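Local coordinates for transferrin binding protein B (Actinobacillus suis, PDB 3PQU) that probably binds host transferrin as a lipoprotein of the outer membrane, helping this porcine pathogen to acquire iron, at residues A[153-158]-A[294-299]; A[266-269]-A[274-277]; A[368-373]-A[388-393]. One frame throughout, in Å; residues are numbered along the deposited sequence.

Interaction 1 of 3, residues A[153-158]-A[294-299]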
ATOM      1  N   ILE A 153      10.301   8.666 -13.487  1.00 14.19           N
ATOM      2  CA  ILE A 153      10.560   8.875 -12.062  1.00 11.14           C
ATOM      3  C   ILE A 153       9.501   8.039 -11.348  1.00 21.58           C
ATOM      4  O   ILE A 153       8.352   8.019 -11.775  1.00 15.37           O
ATOM      5  CB  ILE A 153      10.387  10.340 -11.690  1.00 13.14           C
ATOM      6  CG1 ILE A 153      11.293  11.236 -12.580  1.00 11.51           C
ATOM      7  CG2 ILE A 153      10.646  10.552 -10.196  1.00  8.10           C
ATOM      8  CD1 ILE A 153      12.807  10.897 -12.543  1.00 11.00           C
ATOM      9  N   TYR A 154       9.858   7.336 -10.282  1.00 18.19           N
ATOM     10  CA  TYR A 154       8.863   6.477  -9.650  1.00 12.99           C
ATOM     11  C   TYR A 154       9.201   6.157  -8.202  1.00 14.22           C
ATOM     12  O   TYR A 154      10.325   6.377  -7.748  1.00 20.01           O
ATOM     13  CB  TYR A 154       8.735   5.159 -10.430  1.00 11.54           C
ATOM     14  CG  TYR A 154       9.851   4.173 -10.083  1.00  9.68           C
ATOM     15  CD1 TYR A 154       9.625   3.101  -9.206  1.00 10.95           C
ATOM     16  CD2 TYR A 154      11.130   4.345 -10.577  1.00  6.78           C
ATOM     17  CE1 TYR A 154      10.650   2.210  -8.874  1.00 16.06           C
ATOM     18  CE2 TYR A 154      12.167   3.461 -10.247  1.00 13.34           C
ATOM     19  CZ  TYR A 154      11.913   2.407  -9.390  1.00 23.02           C
ATOM     20  OH  TYR A 154      12.924   1.539  -9.066  1.00 18.70           O
ATOM     21  N   TYR A 155       8.219   5.607  -7.499  1.00 11.52           N
ATOM     22  CA  TYR A 155       8.496   4.812  -6.314  1.00  7.34           C
ATOM     23  C   TYR A 155       7.584   3.597  -6.335  1.00 15.26           C
ATOM     24  O   TYR A 155       6.495   3.626  -6.910  1.00 16.38           O
ATOM     25  CB  TYR A 155       8.325   5.632  -4.994  1.00  8.12           C
ATOM     26  CG  TYR A 155       6.883   5.791  -4.509  1.00 17.94           C
ATOM     27  CD1 TYR A 155       6.288   4.826  -3.698  1.00 19.34           C
ATOM     28  CD2 TYR A 155       6.128   6.914  -4.852  1.00 20.69           C
ATOM     29  CE1 TYR A 155       4.965   4.974  -3.248  1.00 16.38           C
ATOM     30  CE2 TYR A 155       4.811   7.065  -4.417  1.00 18.25           C
ATOM     31  CZ  TYR A 155       4.234   6.086  -3.611  1.00 25.01           C
ATOM     32  OH  TYR A 155       2.931   6.229  -3.157  1.00 22.79           O
ATOM     33  N   LEU A 156       8.026   2.522  -5.701  1.00 14.43           N
ATOM     34  CA  LEU A 156       7.199   1.330  -5.595  1.00 13.91           C
ATOM     35  C   LEU A 156       7.529   0.600  -4.306  1.00 19.94           C
ATOM     36  O   LEU A 156       8.694   0.349  -4.013  1.00 24.07           O
ATOM     37  CB  LEU A 156       7.467   0.401  -6.781  1.00 18.78           C
ATOM     38  CG  LEU A 156       6.723  -0.925  -6.784  1.00 22.03           C
ATOM     39  CD1 LEU A 156       5.214  -0.673  -6.841  1.00 21.05           C
ATOM     40  CD2 LEU A 156       7.173  -1.768  -7.963  1.00 26.90           C
ATOM     41  N   GLY A 157       6.507   0.252  -3.539  1.00 18.93           N
ATOM     42  CA  GLY A 157       6.727  -0.433  -2.287  1.00 18.11           C
ATOM     43  C   GLY A 157       5.983  -1.743  -2.240  1.00 25.96           C
ATOM     44  O   GLY A 157       5.063  -1.982  -3.028  1.00 21.64           O
ATOM     45  N   THR A 158       6.390  -2.602  -1.312  1.00 22.57           N
ATOM     46  CA  THR A 158       5.724  -3.874  -1.123  1.00 21.15           C
ATOM     47  C   THR A 158       5.427  -4.062   0.356  1.00 28.90           C
ATOM     48  O   THR A 158       6.080  -3.464   1.209  1.00 24.37           O
ATOM     49  CB  THR A 158       6.578  -5.045  -1.675  1.00 34.89           C
ATOM     50  OG1 THR A 158       5.839  -6.275  -1.583  1.00 41.62           O
ATOM     51  CG2 THR A 158       7.861  -5.176  -0.883  1.00 20.92           C
ATOM     52  N   TYR A 294       0.076  18.529  -2.370  1.00 12.22           N
ATOM     53  CA  TYR A 294      -0.309  17.191  -2.815  1.00 12.73           C
ATOM     54  C   TYR A 294       0.787  16.155  -2.583  1.00 21.52           C
ATOM     55  O   TYR A 294       1.299  15.548  -3.524  1.00 14.69           O
ATOM     56  CB  TYR A 294      -0.701  17.242  -4.289  1.00 16.54           C
ATOM     57  CG  TYR A 294      -1.827  18.222  -4.521  1.00 16.38           C
ATOM     58  CD1 TYR A 294      -3.146  17.871  -4.249  1.00 20.27           C
ATOM     59  CD2 TYR A 294      -1.567  19.505  -4.991  1.00 19.83           C
ATOM     60  CE1 TYR A 294      -4.183  18.777  -4.442  1.00 35.45           C
ATOM     61  CE2 TYR A 294      -2.600  20.419  -5.186  1.00 23.60           C
ATOM     62  CZ  TYR A 294      -3.895  20.047  -4.907  1.00 31.95           C
ATOM     63  OH  TYR A 294      -4.901  20.950  -5.106  1.00 36.11           O
ATOM     64  N   LEU A 295       1.135  15.957  -1.318  1.00 20.49           N
ATOM     65  CA  LEU A 295       2.113  14.951  -0.944  1.00 13.47           C
ATOM     66  C   LEU A 295       1.384  13.761  -0.328  1.00 18.64           C
ATOM     67  O   LEU A 295       0.539  13.940   0.545  1.00 16.40           O
ATOM     68  CB  LEU A 295       3.108  15.533   0.065  1.00 21.80           C
ATOM     69  CG  LEU A 295       4.215  14.583   0.558  1.00 17.03           C
ATOM     70  CD1 LEU A 295       5.545  15.325   0.719  1.00 11.47           C
ATOM     71  CD2 LEU A 295       3.813  13.873   1.857  1.00 20.23           C
ATOM     72  N   GLU A 296       1.725  12.551  -0.776  1.00 15.40           N
ATOM     73  CA  GLU A 296       1.101  11.342  -0.244  1.00 19.95           C
ATOM     74  C   GLU A 296       2.105  10.228  -0.354  1.00 21.08           C
ATOM     75  O   GLU A 296       2.829  10.142  -1.342  1.00 16.30           O
ATOM     76  CB  GLU A 296      -0.162  10.980  -1.041  1.00 15.34           C
ATOM     77  CG  GLU A 296      -1.120  10.013  -0.323  1.00 26.71           C
ATOM     78  CD  GLU A 296      -0.735   8.531  -0.420  1.00 29.02           C
ATOM     79  OE1 GLU A 296       0.175   8.166  -1.200  1.00 20.44           O
ATOM     80  OE2 GLU A 296      -1.368   7.709   0.283  1.00 18.16           O
ATOM     81  N   GLY A 297       2.164   9.389   0.668  1.00 15.33           N
ATOM     82  CA  GLY A 297       3.043   8.235   0.664  1.00 17.71           C
ATOM     83  C   GLY A 297       2.598   7.194   1.688  1.00 27.88           C
ATOM     84  O   GLY A 297       1.516   7.303   2.272  1.00 21.33           O
ATOM     85  N   GLY A 298       3.425   6.177   1.906  1.00 18.55           N
ATOM     86  CA  GLY A 298       3.086   5.133   2.858  1.00 19.53           C
ATOM     87  C   GLY A 298       4.268   4.449   3.520  1.00 24.08           C
ATOM     88  O   GLY A 298       5.413   4.608   3.086  1.00 18.84           O
ATOM     89  N   PHE A 299       3.977   3.687   4.579  1.00 18.48           N
ATOM     90  CA  PHE A 299       4.956   2.830   5.231  1.00 16.67           C
ATOM     91  C   PHE A 299       4.921   1.419   4.639  1.00 20.81           C
ATOM     92  O   PHE A 299       3.860   0.861   4.367  1.00 21.45           O
ATOM     93  CB  PHE A 299       4.715   2.809   6.763  1.00 21.26           C
ATOM     94  CG  PHE A 299       4.871   4.152   7.395  1.00 24.03           C
ATOM     95  CD1 PHE A 299       6.131   4.642   7.714  1.00 20.20           C
ATOM     96  CD2 PHE A 299       3.770   4.958   7.608  1.00 30.09           C
ATOM     97  CE1 PHE A 299       6.273   5.907   8.277  1.00 22.43           C
ATOM     98  CE2 PHE A 299       3.911   6.227   8.158  1.00 16.90           C
ATOM     99  CZ  PHE A 299       5.158   6.690   8.503  1.00 16.82           C
TER
HETATM  100  O   HOH W   1       1.248   8.472  -3.591  1.00 17.26           O
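Tyr155 and Gly297 mark the nearest approach of two strands that do not pair: their CA atoms stay 9.5 Å apart, and no hydrogen bond runs directly from one segment to the other. The gap is spanned by side chains and one water. Residues 153-157 end a strand of the handle sheet, whose backbone partners include Val44 and Ala46, while 294-299 belong to the N-lobe barrel. Tyr155 points at the barrel strand and meets it with its hydroxyl alone. Its CG sits between the backbone N and the carbonyl carbon (chi1 80°), and OH arrives 4.3 Å from Gly297 CA. Glu296 comes to the same spot from another direction. Its CB leans neither at the handle strand nor away from it, but the bend at chi2 (-81°) carries the carboxylate round, so that the two side chains meet at about a right angle, with ring and carboxylate planes 29° apart. Tyr155 OH and Glu296 OE1 remain 3.9 Å apart, and water 1 joins them. It lies at the ring edge, in the plane of the ring, 2.8 Å from Tyr155 OH, and donates a hydrogen to Glu296 OE1 at 2.6 Å. Arg274, from the neighbouring barrel strand 274-281, forms a salt bridge to OE1 through NH2 and a weak hydrogen bond to Tyr155 OH with the same nitrogen. Ala308 and Lys310 also touch the tyrosine. A buried carboxylate oxygen is thus met by both a water hydrogen and a guanidinium, which would probably keep Glu296 ionised, and the handle is linked to its barrel by a small polar network embedded in the interface.

Interaction 2 of 3, residues A[266-269]-A[274-277]; sequences IEAD and RFRG
Asp269 and Arg276 pair through two backbone hydrogen bonds, Asp269 N to Arg276 O at 2.9 Å and Arg276 N to Asp269 O at 3.0 Å, a hydrogen-bonded antiparallel pair of the hairpin formed by strands 260-271 and 274-281. Both side chains leave on one face but reach for different partners: Asp269 OD1 forms a salt bridge with Lys241, and Arg276 NH1 one with Glu32. The other carboxylate oxygen, Asp269 OD2, takes a hydrogen from water 2 at 3.1 Å. That water gives its second hydrogen to Arg276 O at 2.8 Å, so this carbonyl accepts from both a backbone N-H and a water. Ala268, directed at the partner strand, belongs to the opposite, apolar face. Its CB lies 3.5 Å from Arg276 O and 4.1 Å from Phe275 CB, approaching the phenylalanine ring obliquely. With CG between the backbone N and the carbonyl carbon (chi1 48°), the Phe275 ring keeps CD1 near the Ala268 methyl. Ala268 forms a non-hydrogen-bonded pair with Gly277, their CA atoms only 4.0 Å apart, and Gly277 CA makes a C-H contact to Glu267 O at 3.3 Å. The short strand segments diverge sharply from antiparallel, at 125°. Within the N-lobe barrel, strand 241-249 flanks the hairpin on one side and 292-300 on the other; Leu242 covers both Ala268 and Phe275, and the Phe275 ring meets Phe299 edge-to-face.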
ATOM      1  N   ILE A 266       9.010  19.048   4.899  1.00 20.38           N
ATOM      2  CA  ILE A 266       7.815  18.256   4.658  1.00 13.46           C
ATOM      3  C   ILE A 266       7.004  18.112   5.937  1.00 16.91           C
ATOM      4  O   ILE A 266       7.567  18.004   7.027  1.00 17.62           O
ATOM      5  CB  ILE A 266       8.214  16.867   4.107  1.00 21.60           C
ATOM      6  CG1 ILE A 266       8.691  17.004   2.657  1.00 24.07           C
ATOM      7  CG2 ILE A 266       7.070  15.886   4.242  1.00 14.36           C
ATOM      8  CD1 ILE A 266       9.138  15.712   2.045  1.00 37.47           C
ATOM      9  N   GLU A 267       5.678  18.154   5.822  1.00 15.15           N
ATOM     10  CA  GLU A 267       4.844  17.847   6.970  1.00 20.91           C
ATOM     11  C   GLU A 267       3.705  16.965   6.497  1.00 28.76           C
ATOM     12  O   GLU A 267       3.221  17.117   5.367  1.00 24.57           O
ATOM     13  CB  GLU A 267       4.339  19.125   7.682  1.00 25.33           C
ATOM     14  CG  GLU A 267       3.466  20.027   6.824  1.00 55.76           C
ATOM     15  CD  GLU A 267       2.938  21.233   7.593  1.00 75.58           C
ATOM     16  OE1 GLU A 267       3.547  21.595   8.624  1.00 80.95           O
ATOM     17  OE2 GLU A 267       1.916  21.816   7.165  1.00 71.67           O
ATOM     18  N   ALA A 268       3.292  16.019   7.339  1.00 19.36           N
ATOM     19  CA  ALA A 268       2.220  15.109   6.943  1.00 21.16           C
ATOM     20  C   ALA A 268       1.534  14.480   8.148  1.00 21.68           C
ATOM     21  O   ALA A 268       2.106  14.412   9.234  1.00 22.52           O
ATOM     22  CB  ALA A 268       2.755  14.023   5.969  1.00 12.68           C
ATOM     23  N   ASP A 269       0.291  14.066   7.948  1.00 18.38           N
ATOM     24  CA  ASP A 269      -0.476  13.369   8.971  1.00 26.36           C
ATOM     25  C   ASP A 269      -0.704  11.923   8.541  1.00 25.44           C
ATOM     26  O   ASP A 269      -0.940  11.643   7.360  1.00 19.47           O
ATOM     27  CB  ASP A 269      -1.840  14.041   9.195  1.00 30.59           C
ATOM     28  CG  ASP A 269      -1.714  15.467   9.717  1.00 44.56           C
ATOM     29  OD1 ASP A 269      -0.938  15.694  10.667  1.00 53.32           O
ATOM     30  OD2 ASP A 269      -2.394  16.362   9.170  1.00 64.63           O
ATOM     31  N   ARG A 274      -0.726   5.100   5.746  1.00 19.94           N
ATOM     32  CA  ARG A 274      -0.400   6.134   4.757  1.00 16.08           C
ATOM     33  C   ARG A 274      -0.204   7.475   5.431  1.00 26.44           C
ATOM     34  O   ARG A 274      -0.553   7.653   6.597  1.00 21.36           O
ATOM     35  CB  ARG A 274      -1.532   6.238   3.735  1.00 13.34           C
ATOM     36  CG  ARG A 274      -1.823   4.913   3.016  1.00 19.17           C
ATOM     37  CD  ARG A 274      -0.596   4.363   2.287  1.00 23.02           C
ATOM     38  NE  ARG A 274      -0.292   5.081   1.035  1.00 16.39           N
ATOM     39  CZ  ARG A 274       0.543   4.638   0.096  1.00 21.62           C
ATOM     40  NH1 ARG A 274       1.160   3.470   0.248  1.00 13.81           N
ATOM     41  NH2 ARG A 274       0.775   5.365  -1.001  1.00  9.93           N
ATOM     42  N   PHE A 275       0.348   8.428   4.694  1.00 14.69           N
ATOM     43  CA  PHE A 275       0.420   9.789   5.189  1.00 17.21           C
ATOM     44  C   PHE A 275       0.114  10.778   4.073  1.00 27.75           C
ATOM     45  O   PHE A 275       0.327  10.486   2.898  1.00 17.67           O
ATOM     46  CB  PHE A 275       1.793  10.070   5.860  1.00 18.94           C
ATOM     47  CG  PHE A 275       2.973   9.621   5.041  1.00 21.35           C
ATOM     48  CD1 PHE A 275       3.550  10.462   4.102  1.00 18.37           C
ATOM     49  CD2 PHE A 275       3.503   8.352   5.213  1.00 13.42           C
ATOM     50  CE1 PHE A 275       4.636  10.036   3.345  1.00 18.40           C
ATOM     51  CE2 PHE A 275       4.598   7.915   4.462  1.00 15.65           C
ATOM     52  CZ  PHE A 275       5.152   8.760   3.521  1.00 21.07           C
ATOM     53  N   ARG A 276      -0.408  11.938   4.453  1.00 16.29           N
ATOM     54  CA  ARG A 276      -0.842  12.952   3.496  1.00 20.52           C
ATOM     55  C   ARG A 276      -0.420  14.293   4.027  1.00 17.23           C
ATOM     56  O   ARG A 276      -0.658  14.574   5.204  1.00 16.13           O
ATOM     57  CB  ARG A 276      -2.366  12.957   3.370  1.00 21.87           C
ATOM     58  CG  ARG A 276      -3.011  11.629   3.010  1.00 23.82           C
ATOM     59  CD  ARG A 276      -4.554  11.687   3.123  1.00 26.93           C
ATOM     60  NE  ARG A 276      -5.136  10.343   3.166  1.00 25.06           N
ATOM     61  CZ  ARG A 276      -6.223  10.025   3.854  1.00 34.72           C
ATOM     62  NH1 ARG A 276      -6.848  10.954   4.555  1.00 36.09           N
ATOM     63  NH2 ARG A 276      -6.683   8.778   3.843  1.00 30.15           N
ATOM     64  N   GLY A 277       0.177  15.131   3.172  1.00 15.84           N
ATOM     65  CA  GLY A 277       0.566  16.471   3.591  1.00 12.64           C
ATOM     66  C   GLY A 277       1.055  17.388   2.484  1.00 12.84           C
ATOM     67  O   GLY A 277       0.513  17.419   1.371  1.00  9.22           O
TER
HETATM   68  O   HOH W   2      -2.720  16.260   6.051  1.00 37.57           O

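Interaction 3 of 3, residues A[368-373]-A[388-393]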
ATOM      1  N   ILE A 368     -11.745  -2.662  -4.785  1.00 40.56           N
ATOM      2  CA  ILE A 368     -13.110  -3.184  -4.850  1.00 32.55           C
ATOM      3  C   ILE A 368     -13.896  -2.784  -3.609  1.00 36.05           C
ATOM      4  O   ILE A 368     -13.614  -3.266  -2.506  1.00 32.21           O
ATOM      5  CB  ILE A 368     -13.115  -4.714  -4.955  1.00 36.25           C
ATOM      6  CG1 ILE A 368     -12.173  -5.168  -6.069  1.00 54.02           C
ATOM      7  CG2 ILE A 368     -14.533  -5.242  -5.209  1.00 23.42           C
ATOM      8  CD1 ILE A 368     -12.114  -6.665  -6.234  1.00 45.21           C
ATOM      9  N   ASP A 369     -14.879  -1.906  -3.792  1.00 27.64           N
ATOM     10  CA  ASP A 369     -15.727  -1.456  -2.690  1.00 32.47           C
ATOM     11  C   ASP A 369     -16.580  -2.613  -2.185  1.00 39.57           C
ATOM     12  O   ASP A 369     -17.261  -3.263  -2.974  1.00 39.58           O
ATOM     13  CB  ASP A 369     -16.615  -0.288  -3.130  1.00 39.25           C
ATOM     14  CG  ASP A 369     -17.581   0.164  -2.041  1.00 71.76           C
ATOM     15  OD1 ASP A 369     -17.394  -0.202  -0.856  1.00 79.67           O
ATOM     16  OD2 ASP A 369     -18.537   0.897  -2.376  1.00 96.12           O
ATOM     17  N   LEU A 370     -16.544  -2.871  -0.877  1.00 32.79           N
ATOM     18  CA  LEU A 370     -17.251  -4.029  -0.322  1.00 33.98           C
ATOM     19  C   LEU A 370     -18.619  -3.716   0.289  1.00 45.68           C
ATOM     20  O   LEU A 370     -19.357  -4.628   0.655  1.00 44.20           O
ATOM     21  CB  LEU A 370     -16.389  -4.729   0.723  1.00 34.44           C
ATOM     22  CG  LEU A 370     -15.053  -5.291   0.245  1.00 37.72           C
ATOM     23  CD1 LEU A 370     -14.319  -5.967   1.411  1.00 37.29           C
ATOM     24  CD2 LEU A 370     -15.276  -6.269  -0.899  1.00 24.56           C
ATOM     25  N   ALA A 371     -18.957  -2.438   0.407  1.00 35.40           N
ATOM     26  CA  ALA A 371     -20.207  -2.063   1.049  1.00 41.06           C
ATOM     27  C   ALA A 371     -21.373  -2.229   0.086  1.00 47.25           C
ATOM     28  O   ALA A 371     -21.185  -2.278  -1.131  1.00 52.13           O
ATOM     29  CB  ALA A 371     -20.130  -0.634   1.575  1.00 35.32           C
ATOM     30  N   GLY A 372     -22.579  -2.316   0.629  1.00 42.39           N
ATOM     31  CA  GLY A 372     -23.753  -2.481  -0.208  1.00 36.73           C
ATOM     32  C   GLY A 372     -25.040  -2.291   0.569  1.00 42.29           C
ATOM     33  O   GLY A 372     -25.024  -2.112   1.788  1.00 52.95           O
ATOM     34  N   VAL A 373     -26.157  -2.332  -0.147  1.00 45.20           N
ATOM     35  CA  VAL A 373     -27.460  -2.064   0.443  1.00 64.45           C
ATOM     36  C   VAL A 373     -27.937  -3.217   1.322  1.00 59.47           C
ATOM     37  O   VAL A 373     -28.747  -3.016   2.218  1.00 60.36           O
ATOM     38  CB  VAL A 373     -28.524  -1.761  -0.649  1.00 63.20           C
ATOM     39  CG1 VAL A 373     -28.094  -0.562  -1.490  1.00 56.84           C
ATOM     40  CG2 VAL A 373     -28.757  -2.982  -1.539  1.00 49.38           C
ATOM     41  N   MET A 388     -13.362 -11.581 -10.947  1.00 71.20           N
ATOM     42  CA  MET A 388     -13.362 -11.841  -9.525  1.00 62.94           C
ATOM     43  C   MET A 388     -14.726 -11.516  -8.945  1.00 62.51           C
ATOM     44  O   MET A 388     -15.373 -10.539  -9.328  1.00 59.69           O
ATOM     45  CB  MET A 388     -12.264 -11.035  -8.823  1.00 52.96           C
ATOM     46  CG  MET A 388     -10.871 -11.292  -9.370  1.00 49.39           C
ATOM     47  SD  MET A 388     -10.357 -13.011  -9.195  1.00 72.62           S
ATOM     48  CE  MET A 388     -10.588 -13.249  -7.436  1.00 76.18           C
ATOM     49  N   VAL A 389     -15.165 -12.366  -8.029  1.00 60.58           N
ATOM     50  CA  VAL A 389     -16.381 -12.114  -7.277  1.00 58.63           C
ATOM     51  C   VAL A 389     -16.148 -12.254  -5.760  1.00 58.15           C
ATOM     52  O   VAL A 389     -15.538 -13.216  -5.279  1.00 43.36           O
ATOM     53  CB  VAL A 389     -17.540 -13.006  -7.763  1.00 62.00           C
ATOM     54  CG1 VAL A 389     -17.018 -14.358  -8.201  1.00 72.78           C
ATOM     55  CG2 VAL A 389     -18.599 -13.142  -6.681  1.00 58.79           C
ATOM     56  N   ALA A 390     -16.618 -11.265  -5.010  1.00 45.96           N
ATOM     57  CA  ALA A 390     -16.442 -11.252  -3.563  1.00 40.22           C
ATOM     58  C   ALA A 390     -17.788 -11.084  -2.881  1.00 45.71           C
ATOM     59  O   ALA A 390     -18.618 -10.275  -3.299  1.00 45.68           O
ATOM     60  CB  ALA A 390     -15.509 -10.139  -3.151  1.00 39.29           C
ATOM     61  N   VAL A 391     -18.003 -11.854  -1.826  1.00 49.88           N
ATOM     62  CA  VAL A 391     -19.229 -11.748  -1.047  1.00 44.13           C
ATOM     63  C   VAL A 391     -18.865 -11.295   0.361  1.00 50.53           C
ATOM     64  O   VAL A 391     -18.300 -12.057   1.143  1.00 55.24           O
ATOM     65  CB  VAL A 391     -19.976 -13.083  -1.013  1.00 52.93           C
ATOM     66  CG1 VAL A 391     -21.243 -12.967  -0.179  1.00 56.76           C
ATOM     67  CG2 VAL A 391     -20.307 -13.531  -2.433  1.00 46.84           C
ATOM     68  N   ALA A 392     -19.185 -10.046   0.676  1.00 45.42           N
ATOM     69  CA  ALA A 392     -18.687  -9.411   1.894  1.00 40.43           C
ATOM     70  C   ALA A 392     -19.780  -9.176   2.936  1.00 51.74           C
ATOM     71  O   ALA A 392     -20.877  -8.726   2.609  1.00 41.59           O
ATOM     72  CB  ALA A 392     -18.000  -8.107   1.555  1.00 36.98           C
ATOM     73  N   CYS A 393     -19.452  -9.472   4.192  1.00 44.70           N
ATOM     74  CA  CYS A 393     -20.343  -9.259   5.327  1.00 43.77           C
ATOM     75  C   CYS A 393     -19.628  -8.355   6.332  1.00 45.18           C
ATOM     76  O   CYS A 393     -18.400  -8.366   6.371  1.00 53.38           O
ATOM     77  CB  CYS A 393     -20.633 -10.608   5.975  1.00 39.96           C
ATOM     78  SG  CYS A 393     -22.102 -10.635   6.993  1.00 69.85           S
TER
HETATM   79  O   HOH W   3     -20.972  -5.861   2.263  1.00 41.00           O
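Leu370 O and Ala392 O, two carbonyl oxygens and both acceptors, are joined by one water. Water 3 spends both hydrogens on the link, giving one to Leu370 O at 2.6 Å and one to Ala392 O at 2.9 Å, and no direct hydrogen bond joins the two segments. Beside this bridge the contact turns apolar. Leu370 lays its flank against the strand: CB is 3.8 Å from Ala392 CB, and the branch ending in CD2 comes within 4.1 Å of that same methyl and 4.5 Å of Ala390 CB. With CG beside the backbone N and anti to the carbonyl carbon (chi1 -61°), the CD2 branch is turned toward the Ala390 and Ala392 methyls. The small alanines, both aimed at the incoming chain, let the backbones draw to 6.0 Å between Leu370 CA and Ala392 CA. Leu361 packs against both Leu370 and Ala390. Asp369 shapes the exit from the short strand: its OD1, met from above the carboxylate plane, accepts from Ala371 N at 3.0 Å, an Asx turn that bends the chain as it leaves the hairpin. On the far side of strand 386-393, Cys393 points away from 368-373 and is joined to Cys394, its neighbour in sequence, in a vicinal disulfide. A two-stranded hairpin, 360-363 with 366-369, is thus laid by its apolar residues on one face of a larger antiparallel sheet, the face-to-face packing of an all-beta handle domain in the C lobe.

How the interactions relate
From the N terminus, the chain leaves the handle sheet of the N lobe at 153-158 and traverses most of the N-lobe barrel before 294-299 completes interaction 1, a long closure tying handle to barrel. Interaction 2 falls wholly within that span, a short hairpin closure between 266-269 and 274-277. The two touch directly because strands 274-281 and 292-300 are barrel neighbours: Gly277 N probably bonds to Leu295 O. Interaction 3 comes later, in series, when 388-393 returns to 368-373 in the C-lobe handle. It touches neither of the others; its centre is about 27 Å from that of interaction 1 and 30 Å from that of interaction 2.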